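Local coordinates for protein endo-arabinase (Bacteroides thetaiotaomicron, PDB 5C0P) that probably hydrolyses glycosidic bonds of L-arabinan as a magnesium-binding member of glycoside hydrolase family 43, at residues 28-36 and 82-92; 64-75 and 116-126. One frame throughout, in Å; residues are numbered along the deposited sequence.

Contact 1: 28-36 and 82-92; sequences DPFILVDKK and APDVYEYEGRY. With MG (magnesium ion), chain C.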
loop_
_atom_site.group_PDB
_atom_site.type_symbol
_atom_site.label_atom_id
_atom_site.label_comp_id
_atom_site.label_asym_id
_atom_site.label_seq_id
_atom_site.Cartn_x
_atom_site.Cartn_y
_atom_site.Cartn_z
ATOM N N ASP A 28 -3.135 -7.673 -1.981
ATOM C CA ASP A 28 -2.362 -6.489 -1.596
ATOM C C ASP A 28 -0.938 -6.779 -1.116
ATOM O O ASP A 28 -0.525 -6.250 -0.082
ATOM C CB ASP A 28 -3.132 -5.721 -0.507
ATOM C CG ASP A 28 -4.618 -5.551 -0.851
ATOM O OD1 ASP A 28 -4.946 -5.281 -2.022
ATOM O OD2 ASP A 28 -5.471 -5.704 0.048
ATOM N N PRO A 29 -0.176 -7.604 -1.860
ATOM C CA PRO A 29 1.121 -8.036 -1.319
ATOM C C PRO A 29 2.209 -6.967 -1.354
ATOM O O PRO A 29 2.623 -6.483 -2.415
ATOM C CB PRO A 29 1.505 -9.201 -2.232
ATOM C CG PRO A 29 0.890 -8.844 -3.548
ATOM C CD PRO A 29 -0.420 -8.165 -3.205
ATOM N N PHE A 30 2.656 -6.601 -0.163
ATOM C CA PHE A 30 3.745 -5.651 0.006
ATOM C C PHE A 30 4.985 -6.441 0.408
ATOM O O PHE A 30 4.958 -7.191 1.380
ATOM C CB PHE A 30 3.378 -4.654 1.105
ATOM C CG PHE A 30 4.385 -3.551 1.296
ATOM C CD1 PHE A 30 5.578 -3.792 1.973
ATOM C CD2 PHE A 30 4.143 -2.274 0.814
ATOM C CE1 PHE A 30 6.513 -2.787 2.158
ATOM C CE2 PHE A 30 5.074 -1.254 1.001
ATOM C CZ PHE A 30 6.261 -1.513 1.671
ATOM N N ILE A 31 6.076 -6.267 -0.334
ATOM C CA ILE A 31 7.321 -6.979 -0.038
ATOM C C ILE A 31 8.290 -6.069 0.709
ATOM O O ILE A 31 8.717 -5.031 0.183
ATOM C CB ILE A 31 8.015 -7.439 -1.331
ATOM C CG1 ILE A 31 7.094 -8.338 -2.163
ATOM C CG2 ILE A 31 9.346 -8.139 -0.993
ATOM C CD1 ILE A 31 6.624 -9.590 -1.417
ATOM N N LEU A 32 8.619 -6.449 1.941
ATOM C CA LEU A 32 9.669 -5.775 2.696
ATOM C C LEU A 32 11.008 -6.423 2.356
ATOM O O LEU A 32 11.197 -7.617 2.597
ATOM C CB LEU A 32 9.405 -5.895 4.196
ATOM C CG LEU A 32 10.550 -5.456 5.120
ATOM C CD1 LEU A 32 10.836 -3.951 5.007
ATOM C CD2 LEU A 32 10.214 -5.827 6.549
ATOM N N VAL A 33 11.921 -5.647 1.772
ATOM C CA VAL A 33 13.294 -6.103 1.541
ATOM C C VAL A 33 14.133 -5.650 2.723
ATOM O O VAL A 33 14.403 -4.456 2.881
ATOM C CB VAL A 33 13.874 -5.508 0.245
ATOM C CG1 VAL A 33 15.264 -6.081 -0.038
ATOM C CG2 VAL A 33 12.952 -5.775 -0.917
ATOM N N ASP A 34 14.530 -6.595 3.570
ATOM C CA ASP A 34 15.261 -6.232 4.774
ATOM C C ASP A 34 16.731 -6.587 4.634
ATOM O O ASP A 34 17.103 -7.761 4.706
ATOM C CB ASP A 34 14.691 -6.948 5.991
ATOM C CG ASP A 34 15.330 -6.488 7.266
ATOM O OD1 ASP A 34 15.401 -5.253 7.474
ATOM O OD2 ASP A 34 15.802 -7.354 8.038
ATOM N N LYS A 35 17.578 -5.581 4.444
ATOM C CA LYS A 35 19.006 -5.845 4.327
ATOM C C LYS A 35 19.581 -6.398 5.628
ATOM O O LYS A 35 20.467 -7.256 5.602
ATOM C CB LYS A 35 19.751 -4.577 3.915
ATOM C CG LYS A 35 19.306 -4.007 2.589
ATOM C CD LYS A 35 19.813 -4.841 1.434
ATOM N N LYS A 36 19.064 -5.921 6.757
ATOM C CA LYS A 36 19.620 -6.278 8.062
ATOM C C LYS A 36 19.652 -7.788 8.286
ATOM O O LYS A 36 20.701 -8.352 8.630
ATOM C CB LYS A 36 18.832 -5.593 9.183
ATOM C CG LYS A 36 19.319 -5.923 10.587
ATOM C CD LYS A 36 18.455 -5.218 11.631
ATOM C CE LYS A 36 19.008 -5.415 13.036
ATOM N NZ LYS A 36 18.292 -4.571 14.033
ATOM N N ALA A 82 -4.782 -4.844 4.089
ATOM C CA ALA A 82 -3.652 -4.366 3.298
ATOM C C ALA A 82 -2.463 -3.833 4.091
ATOM O O ALA A 82 -2.120 -2.658 4.008
ATOM C CB ALA A 82 -4.145 -3.320 2.286
ATOM N N PRO A 83 -1.802 -4.708 4.847
ATOM C CA PRO A 83 -0.608 -4.255 5.565
ATOM C C PRO A 83 0.557 -3.891 4.628
ATOM O O PRO A 83 0.769 -4.539 3.590
ATOM C CB PRO A 83 -0.248 -5.475 6.422
ATOM C CG PRO A 83 -0.857 -6.655 5.683
ATOM C CD PRO A 83 -2.117 -6.131 5.085
ATOM N N ASP A 84 1.292 -2.845 5.012
ATOM C CA ASP A 84 2.596 -2.505 4.445
ATOM C C ASP A 84 3.564 -2.528 5.619
ATOM O O ASP A 84 3.171 -2.198 6.748
ATOM C CB ASP A 84 2.622 -1.063 3.931
ATOM C CG ASP A 84 1.823 -0.833 2.655
ATOM O OD1 ASP A 84 1.123 -1.737 2.149
ATOM O OD2 ASP A 84 1.921 0.313 2.161
ATOM N N VAL A 85 4.831 -2.865 5.383
ATOM C CA VAL A 85 5.826 -2.768 6.451
ATOM C C VAL A 85 7.074 -2.058 5.953
ATOM O O VAL A 85 7.629 -2.422 4.910
ATOM C CB VAL A 85 6.204 -4.162 7.044
ATOM C CG1 VAL A 85 7.287 -4.018 8.111
ATOM C CG2 VAL A 85 4.977 -4.821 7.647
ATOM N N TYR A 86 7.509 -1.054 6.708
ATOM C CA TYR A 86 8.643 -0.232 6.327
ATOM C C TYR A 86 9.743 -0.291 7.362
ATOM O O TYR A 86 9.477 -0.248 8.564
ATOM C CB TYR A 86 8.206 1.227 6.186
ATOM C CG TYR A 86 7.088 1.408 5.198
ATOM C CD1 TYR A 86 7.359 1.591 3.846
ATOM C CD2 TYR A 86 5.760 1.380 5.607
ATOM C CE1 TYR A 86 6.336 1.767 2.922
ATOM C CE2 TYR A 86 4.734 1.547 4.691
ATOM C CZ TYR A 86 5.032 1.732 3.353
ATOM O OH TYR A 86 4.010 1.900 2.433
ATOM N N GLU A 87 10.987 -0.349 6.898
ATOM C CA GLU A 87 12.109 -0.121 7.794
ATOM C C GLU A 87 12.346 1.381 7.844
ATOM O O GLU A 87 12.441 2.045 6.808
ATOM C CB GLU A 87 13.370 -0.833 7.296
ATOM C CG GLU A 87 14.511 -0.916 8.321
ATOM C CD GLU A 87 15.346 0.351 8.440
ATOM O OE1 GLU A 87 15.325 1.199 7.522
ATOM O OE2 GLU A 87 16.048 0.495 9.464
ATOM N N TYR A 88 12.450 1.924 9.047
ATOM C CA TYR A 88 12.624 3.361 9.206
ATOM C C TYR A 88 13.438 3.663 10.449
ATOM O O TYR A 88 13.010 3.374 11.568
ATOM C CB TYR A 88 11.250 4.043 9.267
ATOM C CG TYR A 88 11.279 5.538 9.512
ATOM C CD1 TYR A 88 11.495 6.437 8.471
ATOM C CD2 TYR A 88 11.068 6.057 10.785
ATOM C CE1 TYR A 88 11.503 7.806 8.692
ATOM C CE2 TYR A 88 11.077 7.414 11.012
ATOM C CZ TYR A 88 11.294 8.293 9.968
ATOM O OH TYR A 88 11.296 9.648 10.217
ATOM N N GLU A 89 14.620 4.243 10.240
ATOM C CA GLU A 89 15.527 4.610 11.325
ATOM C C GLU A 89 15.758 3.480 12.336
ATOM O O GLU A 89 15.756 3.702 13.546
ATOM C CB GLU A 89 15.046 5.888 12.014
ATOM C CG GLU A 89 14.833 7.035 11.033
ATOM C CD GLU A 89 14.823 8.391 11.703
ATOM O OE1 GLU A 89 15.282 9.366 11.069
ATOM O OE2 GLU A 89 14.354 8.486 12.859
ATOM N N GLY A 90 15.950 2.269 11.830
ATOM C CA GLY A 90 16.370 1.172 12.681
ATOM C C GLY A 90 15.254 0.332 13.261
ATOM O O GLY A 90 15.516 -0.686 13.906
ATOM N N ARG A 91 14.009 0.749 13.044
ATOM C CA ARG A 91 12.868 -0.049 13.487
ATOM C C ARG A 91 11.938 -0.357 12.318
ATOM O O ARG A 91 12.172 0.081 11.185
ATOM C CB ARG A 91 12.111 0.652 14.628
ATOM C CG ARG A 91 12.988 0.975 15.831
ATOM C CD ARG A 91 12.153 1.370 17.041
ATOM N NE ARG A 91 11.453 0.205 17.581
ATOM C CZ ARG A 91 10.529 0.248 18.537
ATOM N NH1 ARG A 91 10.168 1.411 19.067
ATOM N NH2 ARG A 91 9.953 -0.877 18.950
ATOM N N TYR A 92 10.886 -1.123 12.589
ATOM C CA TYR A 92 9.981 -1.553 11.531
ATOM C C TYR A 92 8.578 -1.099 11.847
ATOM O O TYR A 92 8.135 -1.209 12.986
ATOM C CB TYR A 92 10.053 -3.077 11.360
ATOM C CG TYR A 92 11.453 -3.481 10.984
ATOM C CD1 TYR A 92 12.423 -3.686 11.956
ATOM C CD2 TYR A 92 11.817 -3.600 9.649
ATOM C CE1 TYR A 92 13.715 -4.019 11.611
ATOM C CE2 TYR A 92 13.108 -3.936 9.295
ATOM C CZ TYR A 92 14.050 -4.136 10.281
ATOM O OH TYR A 92 15.334 -4.465 9.931
HETATM MG MG MG C . -0.272 -1.774 0.547
HETATM O O HOH W 1 -0.455 -3.784 1.148
HETATM O O HOH W 2 -5.427 -7.065 2.394
HETATM O O HOH W 3 1.331 -7.075 2.314
HETATM O O HOH W 4 17.845 -2.138 13.194
HETATM O O HOH W 5 -1.696 -1.014 1.923
HETATM O O HOH W 6 0.178 0.240 0.161
HETATM O O HOH W 7 1.142 -2.147 -0.986
#

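Contact 2: 64-75 and 116-126; sequences EGYSFIAKSDFW and KGPFTPLVNKA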
loop_
_atom_site.group_PDB
_atom_site.type_symbol
_atom_site.label_atom_id
_atom_site.label_comp_id
_atom_site.label_asym_id
_atom_site.label_seq_id
_atom_site.Cartn_x
_atom_site.Cartn_y
_atom_site.Cartn_z
ATOM N N GLU A 64 6.362 -17.611 9.284
ATOM C CA GLU A 64 6.971 -17.083 10.501
ATOM C C GLU A 64 5.927 -16.648 11.528
ATOM O O GLU A 64 6.243 -15.955 12.491
ATOM C CB GLU A 64 7.915 -15.923 10.172
ATOM C CG GLU A 64 9.225 -16.355 9.526
ATOM C CD GLU A 64 10.150 -17.091 10.479
ATOM O OE1 GLU A 64 9.904 -17.082 11.705
ATOM O OE2 GLU A 64 11.134 -17.687 9.999
ATOM N N GLY A 65 4.685 -17.080 11.343
ATOM C CA GLY A 65 3.674 -16.864 12.359
ATOM C C GLY A 65 2.982 -15.521 12.250
ATOM O O GLY A 65 2.893 -14.935 11.171
ATOM N N TYR A 66 2.488 -15.021 13.376
ATOM C CA TYR A 66 1.712 -13.789 13.358
ATOM C C TYR A 66 2.541 -12.606 13.818
ATOM O O TYR A 66 3.169 -12.647 14.881
ATOM C CB TYR A 66 0.473 -13.930 14.240
ATOM C CG TYR A 66 -0.394 -15.099 13.849
ATOM C CD1 TYR A 66 -1.101 -15.092 12.653
ATOM C CD2 TYR A 66 -0.498 -16.211 14.669
ATOM C CE1 TYR A 66 -1.893 -16.162 12.290
ATOM C CE2 TYR A 66 -1.288 -17.283 14.317
ATOM C CZ TYR A 66 -1.982 -17.253 13.125
ATOM O OH TYR A 66 -2.771 -18.324 12.773
ATOM N N SER A 67 2.540 -11.556 13.003
ATOM C CA SER A 67 3.268 -10.338 13.321
ATOM C C SER A 67 2.385 -9.338 14.065
ATOM O O SER A 67 2.896 -8.460 14.752
ATOM C CB SER A 67 3.856 -9.706 12.061
ATOM O OG SER A 67 2.832 -9.382 11.130
ATOM N N PHE A 68 1.064 -9.456 13.929
ATOM C CA PHE A 68 0.159 -8.634 14.739
ATOM C C PHE A 68 -1.164 -9.310 15.054
ATOM O O PHE A 68 -1.923 -9.670 14.146
ATOM C CB PHE A 68 -0.132 -7.267 14.091
ATOM C CG PHE A 68 -1.027 -6.396 14.930
ATOM C CD1 PHE A 68 -0.636 -6.046 16.216
ATOM C CD2 PHE A 68 -2.249 -5.943 14.460
ATOM C CE1 PHE A 68 -1.442 -5.266 17.024
ATOM C CE2 PHE A 68 -3.068 -5.147 15.274
ATOM C CZ PHE A 68 -2.660 -4.814 16.553
ATOM N N ILE A 69 -1.429 -9.473 16.348
ATOM C CA ILE A 69 -2.740 -9.854 16.851
ATOM C C ILE A 69 -3.161 -8.743 17.789
ATOM O O ILE A 69 -2.447 -8.456 18.751
ATOM C CB ILE A 69 -2.675 -11.129 17.706
ATOM C CG1 ILE A 69 -1.949 -12.254 16.969
ATOM C CG2 ILE A 69 -4.085 -11.541 18.156
ATOM C CD1 ILE A 69 -2.785 -12.928 15.936
ATOM N N ALA A 70 -4.314 -8.130 17.533
ATOM C CA ALA A 70 -4.769 -7.010 18.354
ATOM C C ALA A 70 -5.131 -7.447 19.763
ATOM O O ALA A 70 -5.830 -8.450 19.960
ATOM C CB ALA A 70 -5.954 -6.308 17.707
ATOM N N LYS A 71 -4.662 -6.691 20.753
ATOM C CA LYS A 71 -5.170 -6.836 22.113
ATOM C C LYS A 71 -6.574 -6.242 22.146
ATOM O O LYS A 71 -6.967 -5.523 21.226
ATOM C CB LYS A 71 -4.250 -6.151 23.131
ATOM C CG LYS A 71 -2.876 -6.806 23.232
ATOM C CD LYS A 71 -1.965 -6.060 24.201
ATOM N N SER A 72 -7.332 -6.540 23.200
ATOM C CA SER A 72 -8.730 -6.118 23.267
ATOM C C SER A 72 -8.900 -4.602 23.342
ATOM O O SER A 72 -9.953 -4.075 22.989
ATOM C CB SER A 72 -9.443 -6.786 24.443
ATOM O OG SER A 72 -8.849 -6.416 25.672
ATOM N N ASP A 73 -7.865 -3.901 23.795
ATOM C CA ASP A 73 -7.936 -2.446 23.905
ATOM C C ASP A 73 -7.455 -1.692 22.666
ATOM O O ASP A 73 -7.493 -0.464 22.638
ATOM C CB ASP A 73 -7.219 -1.941 25.163
ATOM C CG ASP A 73 -5.728 -2.233 25.158
ATOM O OD1 ASP A 73 -5.223 -2.884 24.218
ATOM O OD2 ASP A 73 -5.055 -1.821 26.130
ATOM N N PHE A 74 -7.027 -2.416 21.637
ATOM C CA PHE A 74 -6.656 -1.768 20.381
ATOM C C PHE A 74 -7.880 -1.121 19.750
ATOM O O PHE A 74 -8.972 -1.693 19.755
ATOM C CB PHE A 74 -6.061 -2.777 19.415
ATOM C CG PHE A 74 -5.529 -2.169 18.148
ATOM C CD1 PHE A 74 -4.505 -1.225 18.178
ATOM C CD2 PHE A 74 -6.039 -2.558 16.922
ATOM C CE1 PHE A 74 -4.002 -0.676 16.990
ATOM C CE2 PHE A 74 -5.549 -2.014 15.736
ATOM C CZ PHE A 74 -4.524 -1.069 15.773
ATOM N N TRP A 75 -7.696 0.075 19.194
ATOM C CA TRP A 75 -8.817 0.859 18.707
ATOM C C TRP A 75 -9.568 0.209 17.559
ATOM O O TRP A 75 -10.771 0.425 17.412
ATOM C CB TRP A 75 -8.338 2.241 18.253
ATOM C CG TRP A 75 -7.623 2.241 16.923
ATOM C CD1 TRP A 75 -6.281 2.091 16.714
ATOM C CD2 TRP A 75 -8.210 2.436 15.626
ATOM N NE1 TRP A 75 -5.999 2.151 15.369
ATOM C CE2 TRP A 75 -7.162 2.370 14.680
ATOM C CE3 TRP A 75 -9.517 2.650 15.173
ATOM C CZ2 TRP A 75 -7.384 2.519 13.302
ATOM C CZ3 TRP A 75 -9.736 2.791 13.802
ATOM C CH2 TRP A 75 -8.678 2.728 12.885
ATOM N N LYS A 116 9.863 -9.131 11.302
ATOM C CA LYS A 116 8.729 -10.053 11.373
ATOM C C LYS A 116 7.819 -9.814 12.577
ATOM O O LYS A 116 6.993 -10.666 12.913
ATOM C CB LYS A 116 9.190 -11.511 11.338
ATOM C CG LYS A 116 10.102 -11.929 12.483
ATOM C CD LYS A 116 10.456 -13.411 12.365
ATOM C CE LYS A 116 11.090 -13.922 13.642
ATOM N NZ LYS A 116 10.194 -13.647 14.794
ATOM N N GLY A 117 7.947 -8.653 13.212
ATOM C CA GLY A 117 7.141 -8.366 14.387
ATOM C C GLY A 117 7.674 -9.072 15.620
ATOM O O GLY A 117 8.758 -9.662 15.583
ATOM N N PRO A 118 6.904 -9.077 16.720
ATOM C CA PRO A 118 5.523 -8.596 16.853
ATOM C C PRO A 118 5.448 -7.079 16.885
ATOM O O PRO A 118 6.352 -6.414 17.406
ATOM C CB PRO A 118 5.087 -9.166 18.207
ATOM C CG PRO A 118 6.364 -9.283 18.987
ATOM C CD PRO A 118 7.428 -9.617 17.986
ATOM N N PHE A 119 4.382 -6.545 16.302
ATOM C CA PHE A 119 4.141 -5.105 16.280
ATOM C C PHE A 119 3.227 -4.686 17.425
ATOM O O PHE A 119 2.312 -5.418 17.802
ATOM C CB PHE A 119 3.500 -4.701 14.954
ATOM C CG PHE A 119 4.415 -4.836 13.781
ATOM C CD1 PHE A 119 5.305 -3.818 13.468
ATOM C CD2 PHE A 119 4.392 -5.981 12.997
ATOM C CE1 PHE A 119 6.166 -3.940 12.396
ATOM C CE2 PHE A 119 5.248 -6.108 11.913
ATOM C CZ PHE A 119 6.133 -5.084 11.619
ATOM N N THR A 120 3.492 -3.510 17.985
ATOM C CA THR A 120 2.607 -2.905 18.979
ATOM C C THR A 120 2.216 -1.518 18.472
ATOM O O THR A 120 2.961 -0.893 17.721
ATOM C CB THR A 120 3.270 -2.815 20.367
ATOM O OG1 THR A 120 4.429 -1.986 20.283
ATOM C CG2 THR A 120 3.673 -4.189 20.853
ATOM N N PRO A 121 1.033 -1.031 18.864
ATOM C CA PRO A 121 0.581 0.264 18.340
ATOM C C PRO A 121 1.545 1.401 18.680
ATOM O O PRO A 121 1.943 1.558 19.839
ATOM C CB PRO A 121 -0.760 0.474 19.047
ATOM C CG PRO A 121 -1.224 -0.901 19.390
ATOM C CD PRO A 121 0.019 -1.677 19.713
ATOM N N LEU A 122 1.915 2.181 17.670
ATOM C CA LEU A 122 2.784 3.330 17.894
ATOM C C LEU A 122 2.013 4.363 18.703
ATOM O O LEU A 122 2.513 4.883 19.707
ATOM C CB LEU A 122 3.276 3.887 16.558
ATOM C CG LEU A 122 4.238 5.065 16.654
ATOM C CD1 LEU A 122 5.506 4.681 17.423
ATOM C CD2 LEU A 122 4.550 5.584 15.248
ATOM N N VAL A 123 0.787 4.644 18.254
ATOM C CA VAL A 123 -0.245 5.306 19.046
ATOM C C VAL A 123 -1.533 4.513 18.813
ATOM O O VAL A 123 -1.685 3.870 17.760
ATOM C CB VAL A 123 -0.461 6.788 18.649
ATOM C CG1 VAL A 123 0.817 7.599 18.858
ATOM C CG2 VAL A 123 -0.938 6.907 17.216
ATOM N N ASN A 124 -2.443 4.542 19.785
ATOM C CA ASN A 124 -3.660 3.734 19.693
ATOM C C ASN A 124 -4.817 4.456 18.999
ATOM O O ASN A 124 -5.915 4.614 19.552
ATOM C CB ASN A 124 -4.090 3.234 21.065
ATOM C CG ASN A 124 -5.150 2.143 20.976
ATOM O OD1 ASN A 124 -5.262 1.461 19.953
ATOM N ND2 ASN A 124 -5.930 1.981 22.040
ATOM N N LYS A 125 -4.546 4.898 17.775
ATOM C CA LYS A 125 -5.546 5.548 16.938
ATOM C C LYS A 125 -4.999 5.670 15.526
ATOM O O LYS A 125 -3.788 5.562 15.306
ATOM C CB LYS A 125 -5.915 6.933 17.470
ATOM C CG LYS A 125 -4.788 7.934 17.500
ATOM C CD LYS A 125 -5.320 9.273 18.009
ATOM C CE LYS A 125 -4.196 10.228 18.382
ATOM N NZ LYS A 125 -4.689 11.418 19.145
ATOM N N ALA A 126 -5.893 5.896 14.568
ATOM C CA ALA A 126 -5.504 6.054 13.178
ATOM C C ALA A 126 -4.628 7.291 12.992
ATOM O O ALA A 126 -4.796 8.286 13.694
ATOM C CB ALA A 126 -6.738 6.167 12.300
HETATM O O HOH W 8 8.438 -16.164 14.021
HETATM O O HOH W 9 5.897 -11.933 15.260
#

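Contact 1: 28-36 and 82-92
F30 lays one ring face over the CB of D84, at the centre of a five-bladed beta-propeller of the kind known for family 43 glycosidases. Two innermost strands meet here, 30-34 from one blade and 82-88 from the next, running the same way at 16° with their axes 6.7 Å apart at closest. The D84 CB lies 3.9 Å from the centroid of the F30 ring, a CH-pi contact. With CG anti to the backbone N (chi1 -175°), the F30 side chain reaches across to strand 82-88, and its far edge points at the face of Y86 in a T-shaped pair with centroids 5.0 Å apart. D84 OD1 binds the magnesium ion at 2.1 Å. Waters 1, 5, 6 and 7 and H261 complete six ligands, so most of the shell is water. Those waters tie back into both segments: water 1 donates to D28 O and P83 O, water 5 to A82 O and water 6 to D84 OD2. One step out from the metal shell, the D28 carboxylate shares water 2 with A82 N through OD2, which also bonds to a bound Tris molecule, probably from the crystallisation liquor. Y86 OH gives D84 OD2 a weak hydrogen bond and has a stronger partner in the backbone N of L139. Farther out, L32 CD2 touches both V85 CG1 (3.8 Å) and the Y92 ring, a small apolar layer that P115 also touches. At the outer end K36 NZ reaches G90 O through water 4, and D34 OD2 is held by T37. Y92 OH donates to D34 OD1 at 2.6 Å, on the syn side and 29° out of the carboxylate plane.

Contact 2: 64-75 and 116-126
S67 O accepts the backbone N-H of F119 at the seam between two neighbouring blades of the beta-propeller: strand 60-68 closes one blade, the loop after it crosses to the next, and 116-126 includes that blade's edge strand 120-121. Three direct hydrogen bonds join the two segments. The first, F119 N to S67 O, is 2.9 Å long and almost straight at the carbonyl, with a C=O...N angle of 173°; it forms where a classic beta bulge turns both S67 and F68 toward I50. The CA of P118, after its cis peptide bond, adds a CA-H...O contact to the same oxygen. The other two bonds belong to the amide of N124: ND2 gives a proton to D73 O at 3.0 Å, while OD1 receives W75 N at 2.9 Å, so both ends of the amide grip backbone and its rotation is fixed. Water bridges serve the opposite end, where water 9 joins Y66 O to K116 O and water 8 links E64 to K116 NZ. E64 also has salt bridges to K54 and K62. Apolar contacts fill the middle and the far end. F74 CD1 touches P121 CG at 3.5 Å, and the S67 CB sits at the edge of the F119 ring, in its plane. W75 carries its CG between the backbone N and carbonyl carbon (chi1 76°), which turns one indole face to the backbone of K125 and A126. An alanine in place of W75 would remove the indole and would probably leave A126 CB and the K125 backbone without their packing partner, opening a gap beside them. K125 CA stands over the five-membered ring, 3.8 Å from its centroid and 20° off the normal.

In the fold
Both contacts join the same two propeller blades, but at different depths. Contact 1 lies near the axis, with its centre about 11 Å from the centre of the chain, and carries the magnesium site; contact 2 is about 18 Å out, where the blades meet toward the rim. The two centres are about 15 Å apart, and F119 bridges them: its CZ packs on V85 CG1 at 3.8 Å and its CE1 on Y92 O at 3.4 Å. The F119 side chain is about 9 Å from that of D84 and about 13 Å from the magnesium ion, nearest atoms in each case, so contact 2 meets segment 82-92 through F119 without reaching the metal.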